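Local coordinates for solute-binding protein (Thermoactinomyces vulgaris, PDB 2ZYO), which binds maltodextrins such as maltotetraose, and probably cyclodextrins, in the cleft of a periplasmic-binding-protein fold, probably delivering them to a membrane sugar transporter, at residues 125-130 with 310-315. Sequence-based numbering, arbitrary orientation.
Sequences PKAIES and ASRFKE. With GLC (alpha-D-glucopyranose), chain B.
Arg312 reaches from helix 306-316 to the long strand 120-136, where Lys126 and Ala127 receive it; this is helix-on-sheet packing in a solute-binding protein of the periplasmic-binding-protein fold. At the point of contact the strand carries a classic beta bulge, Lys126 and Ala127 both facing Lys282 of the neighbouring strand 278-287. The arginine starts with CG anti to its backbone N (chi1 -165°) and stays extended as far as NE, which carries the guanidinium most of the way across the gap; the CA atoms of Arg312 and Lys126 are 8.2 Å apart. Lys126 CB lies over one face of the guanidinium, shifted toward the rim, and the lysine chain then crosses the arginine at a slant, bending at chi3 (69°). Lys126 CE comes 3.8 Å from Arg312 NE, so carbon rather than the ammonium meets the planar group. From an oblique direction Ala127 CB approaches Arg312 NH1 at 3.8 Å.

Two like charges end up close together here, Lys126 NZ and Arg312 NH2 standing 4.4 Å apart, but each side chain has its own acid: Lys126 NZ forms a salt bridge with Glu25, and Arg312 NH1 with Glu318. Those carboxylates probably offset much of the repulsion. Trp284 adds a cation-pi contact to the lysine.

Farther along the same strand, Glu129 belongs to the glycan pocket. Glu129 OE2 accepts a hydrogen bond from glucose O2 at 3.1 Å. No direct hydrogen bond joins strand segment and helix; a water does it instead, lying at the guanidinium edge, accepting from Arg312 NH1 at 2.8 Å and donating to Lys126 O at 2.8 Å.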
ATOM      1  N   PRO A 125       6.613 -11.367   2.082  1.00  7.07           N
ATOM      2  CA  PRO A 125       5.377 -10.721   1.646  1.00  7.40           C
ATOM      3  C   PRO A 125       4.273 -11.666   1.183  1.00  8.17           C
ATOM      4  O   PRO A 125       4.552 -12.749   0.656  1.00  9.37           O
ATOM      5  CB  PRO A 125       5.843  -9.852   0.481  1.00  7.99           C
ATOM      6  CG  PRO A 125       6.974 -10.619  -0.116  1.00  8.12           C
ATOM      7  CD  PRO A 125       7.627 -11.391   1.010  1.00  7.51           C
ATOM      8  N   LYS A 126       3.032 -11.227   1.381  1.00  8.54           N
ATOM      9  CA  LYS A 126       1.838 -11.958   0.968  1.00  8.10           C
ATOM     10  C   LYS A 126       1.116 -11.219  -0.152  1.00  8.51           C
ATOM     11  O   LYS A 126       0.572 -11.840  -1.066  1.00  9.67           O
ATOM     12  CB  LYS A 126       0.866 -12.103   2.142  1.00  9.02           C
ATOM     13  CG  LYS A 126       1.437 -12.778   3.381  1.00  8.97           C
ATOM     14  CD  LYS A 126       0.679 -12.370   4.648  1.00 10.48           C
ATOM     15  CE  LYS A 126      -0.738 -12.937   4.681  1.00  9.80           C
ATOM     16  NZ  LYS A 126      -1.407 -12.636   5.983  1.00 10.89           N
ATOM     17  N   ALA A 127       1.106  -9.891  -0.060  1.00  8.14           N
ATOM     18  CA  ALA A 127       0.303  -9.058  -0.950  1.00  7.88           C
ATOM     19  C   ALA A 127       0.954  -7.709  -1.217  1.00  8.16           C
ATOM     20  O   ALA A 127       1.665  -7.171  -0.362  1.00  9.03           O
ATOM     21  CB  ALA A 127      -1.092  -8.863  -0.368  1.00  8.61           C
ATOM     22  N   ILE A 128       0.701  -7.179  -2.413  1.00  7.96           N
ATOM     23  CA  ILE A 128       1.130  -5.837  -2.792  1.00  8.99           C
ATOM     24  C   ILE A 128      -0.064  -5.083  -3.374  1.00  9.02           C
ATOM     25  O   ILE A 128      -0.905  -5.669  -4.061  1.00  9.00           O
ATOM     26  CB  ILE A 128       2.333  -5.870  -3.784  1.00  7.73           C
ATOM     27  CG1 ILE A 128       2.871  -4.459  -4.068  1.00 11.07           C
ATOM     28  CG2 ILE A 128       1.980  -6.612  -5.077  1.00  7.38           C
ATOM     29  CD1 ILE A 128       4.276  -4.448  -4.627  1.00 13.58           C
ATOM     30  N   GLU A 129      -0.142  -3.791  -3.070  1.00  9.66           N
ATOM     31  CA  GLU A 129      -1.190  -2.930  -3.616  1.00 10.98           C
ATOM     32  C   GLU A 129      -0.633  -1.592  -4.098  1.00  9.49           C
ATOM     33  O   GLU A 129       0.351  -1.083  -3.559  1.00 10.31           O
ATOM     34  CB  GLU A 129      -2.311  -2.704  -2.591  1.00 12.39           C
ATOM     35  CG  GLU A 129      -1.863  -2.050  -1.285  1.00 13.90           C
ATOM     36  CD  GLU A 129      -3.009  -1.748  -0.329  1.00 16.61           C
ATOM     37  OE1 GLU A 129      -4.018  -2.484  -0.332  1.00 17.58           O
ATOM     38  OE2 GLU A 129      -2.883  -0.771   0.441  1.00 18.37           O
ATOM     39  N   SER A 130      -1.274  -1.043  -5.125  1.00  8.52           N
ATOM     40  CA  SER A 130      -0.973   0.287  -5.645  1.00  8.66           C
ATOM     41  C   SER A 130      -2.225   0.846  -6.292  1.00  7.89           C
ATOM     42  O   SER A 130      -3.069   0.086  -6.766  1.00  8.66           O
ATOM     43  CB  SER A 130       0.142   0.210  -6.693  1.00  9.74           C
ATOM     44  OG  SER A 130       0.303   1.448  -7.370  1.00 10.29           O
ATOM     45  N   ALA A 310       0.116 -18.638  -4.987  1.00  9.11           N
ATOM     46  CA  ALA A 310      -0.738 -18.851  -6.158  1.00  9.53           C
ATOM     47  C   ALA A 310      -2.160 -19.121  -5.682  1.00 10.20           C
ATOM     48  O   ALA A 310      -3.118 -18.518  -6.174  1.00 10.34           O
ATOM     49  CB  ALA A 310      -0.228 -20.009  -7.000  1.00 10.53           C
ATOM     50  N   SER A 311      -2.277 -20.018  -4.703  1.00  9.41           N
ATOM     51  CA  SER A 311      -3.546 -20.316  -4.042  1.00  9.59           C
ATOM     52  C   SER A 311      -4.146 -19.072  -3.389  1.00  9.90           C
ATOM     53  O   SER A 311      -5.335 -18.784  -3.563  1.00  9.89           O
ATOM     54  CB  SER A 311      -3.343 -21.428  -3.008  1.00  9.04           C
ATOM     55  OG  SER A 311      -4.419 -21.498  -2.090  1.00  9.71           O
ATOM     56  N   ARG A 312      -3.320 -18.331  -2.651  1.00  9.09           N
ATOM     57  CA  ARG A 312      -3.786 -17.109  -1.989  1.00  9.30           C
ATOM     58  C   ARG A 312      -4.337 -16.082  -2.976  1.00  9.62           C
ATOM     59  O   ARG A 312      -5.389 -15.489  -2.728  1.00 10.73           O
ATOM     60  CB  ARG A 312      -2.693 -16.476  -1.123  1.00  9.43           C
ATOM     61  CG  ARG A 312      -3.262 -15.447  -0.161  1.00 10.26           C
ATOM     62  CD  ARG A 312      -2.224 -14.790   0.727  1.00 10.63           C
ATOM     63  NE  ARG A 312      -2.898 -13.936   1.704  1.00 11.21           N
ATOM     64  CZ  ARG A 312      -3.269 -12.676   1.481  1.00 11.40           C
ATOM     65  NH1 ARG A 312      -3.016 -12.092   0.316  1.00 12.66           N
ATOM     66  NH2 ARG A 312      -3.897 -11.997   2.429  1.00 11.99           N
ATOM     67  N   PHE A 313      -3.640 -15.882  -4.092  1.00  9.96           N
ATOM     68  CA  PHE A 313      -4.120 -14.945  -5.104  1.00  9.62           C
ATOM     69  C   PHE A 313      -5.482 -15.354  -5.658  1.00 11.05           C
ATOM     70  O   PHE A 313      -6.388 -14.529  -5.766  1.00 10.59           O
ATOM     71  CB  PHE A 313      -3.127 -14.773  -6.256  1.00 10.68           C
ATOM     72  CG  PHE A 313      -3.731 -14.101  -7.454  1.00 10.59           C
ATOM     73  CD1 PHE A 313      -4.046 -12.744  -7.419  1.00 10.14           C
ATOM     74  CD2 PHE A 313      -4.032 -14.830  -8.599  1.00 11.32           C
ATOM     75  CE1 PHE A 313      -4.634 -12.120  -8.512  1.00 11.86           C
ATOM     76  CE2 PHE A 313      -4.620 -14.214  -9.698  1.00 11.16           C
ATOM     77  CZ  PHE A 313      -4.919 -12.856  -9.655  1.00 10.96           C
ATOM     78  N   LYS A 314      -5.616 -16.629  -6.008  1.00 11.01           N
ATOM     79  CA  LYS A 314      -6.847 -17.133  -6.616  1.00 12.58           C
ATOM     80  C   LYS A 314      -8.047 -17.031  -5.669  1.00 13.26           C
ATOM     81  O   LYS A 314      -9.171 -16.777  -6.111  1.00 15.10           O
ATOM     82  CB  LYS A 314      -6.653 -18.566  -7.125  1.00 12.72           C
ATOM     83  CG  LYS A 314      -5.684 -18.668  -8.303  1.00 15.63           C
ATOM     84  CD  LYS A 314      -5.400 -20.112  -8.684  1.00 19.91           C
ATOM     85  CE  LYS A 314      -4.253 -20.206  -9.675  1.00 22.64           C
ATOM     86  NZ  LYS A 314      -3.926 -21.617 -10.020  1.00 23.60           N
ATOM     87  N   GLU A 315      -7.798 -17.206  -4.372  1.00 13.19           N
ATOM     88  CA  GLU A 315      -8.845 -17.101  -3.357  1.00 13.81           C
ATOM     89  C   GLU A 315      -9.182 -15.655  -2.995  1.00 14.29           C
ATOM     90  O   GLU A 315     -10.358 -15.288  -2.924  1.00 15.57           O
ATOM     91  CB  GLU A 315      -8.451 -17.855  -2.081  1.00 14.29           C
ATOM     92  CG  GLU A 315      -8.638 -19.361  -2.132  1.00 19.20           C
ATOM     93  CD  GLU A 315      -8.963 -19.943  -0.765  1.00 18.81           C
ATOM     94  OE1 GLU A 315     -10.158 -20.012  -0.411  1.00 20.79           O
ATOM     95  OE2 GLU A 315      -8.026 -20.336  -0.043  1.00 19.69           O
TER
HETATM   96  C1  GLC B   1      -6.219   2.748   0.669  1.00 42.34           C
HETATM   97  C2  GLC B   1      -4.924   2.190   1.314  1.00 42.88           C
HETATM   98  C3  GLC B   1      -4.421   3.045   2.496  1.00 43.19           C
HETATM   99  C4  GLC B   1      -4.467   4.538   2.170  1.00 43.64           C
HETATM  100  C5  GLC B   1      -5.850   4.910   1.640  1.00 42.91           C
HETATM  101  C6  GLC B   1      -5.980   6.384   1.286  1.00 42.88           C
HETATM  102  O1  GLC B   1      -7.331   2.506   1.457  1.00 41.75           O
HETATM  103  O2  GLC B   1      -5.133   0.848   1.751  1.00 42.91           O
HETATM  104  O3  GLC B   1      -3.082   2.684   2.807  1.00 43.54           O
HETATM  105  O4  GLC B   1      -4.184   5.297   3.361  1.00 45.77           O
HETATM  106  O5  GLC B   1      -6.121   4.162   0.440  1.00 42.49           O
HETATM  107  O6  GLC B   1      -6.633   7.111   2.316  1.00 41.02           O
HETATM  108  O   HOH W   1      -1.807 -12.829  -2.127  1.00 10.20           O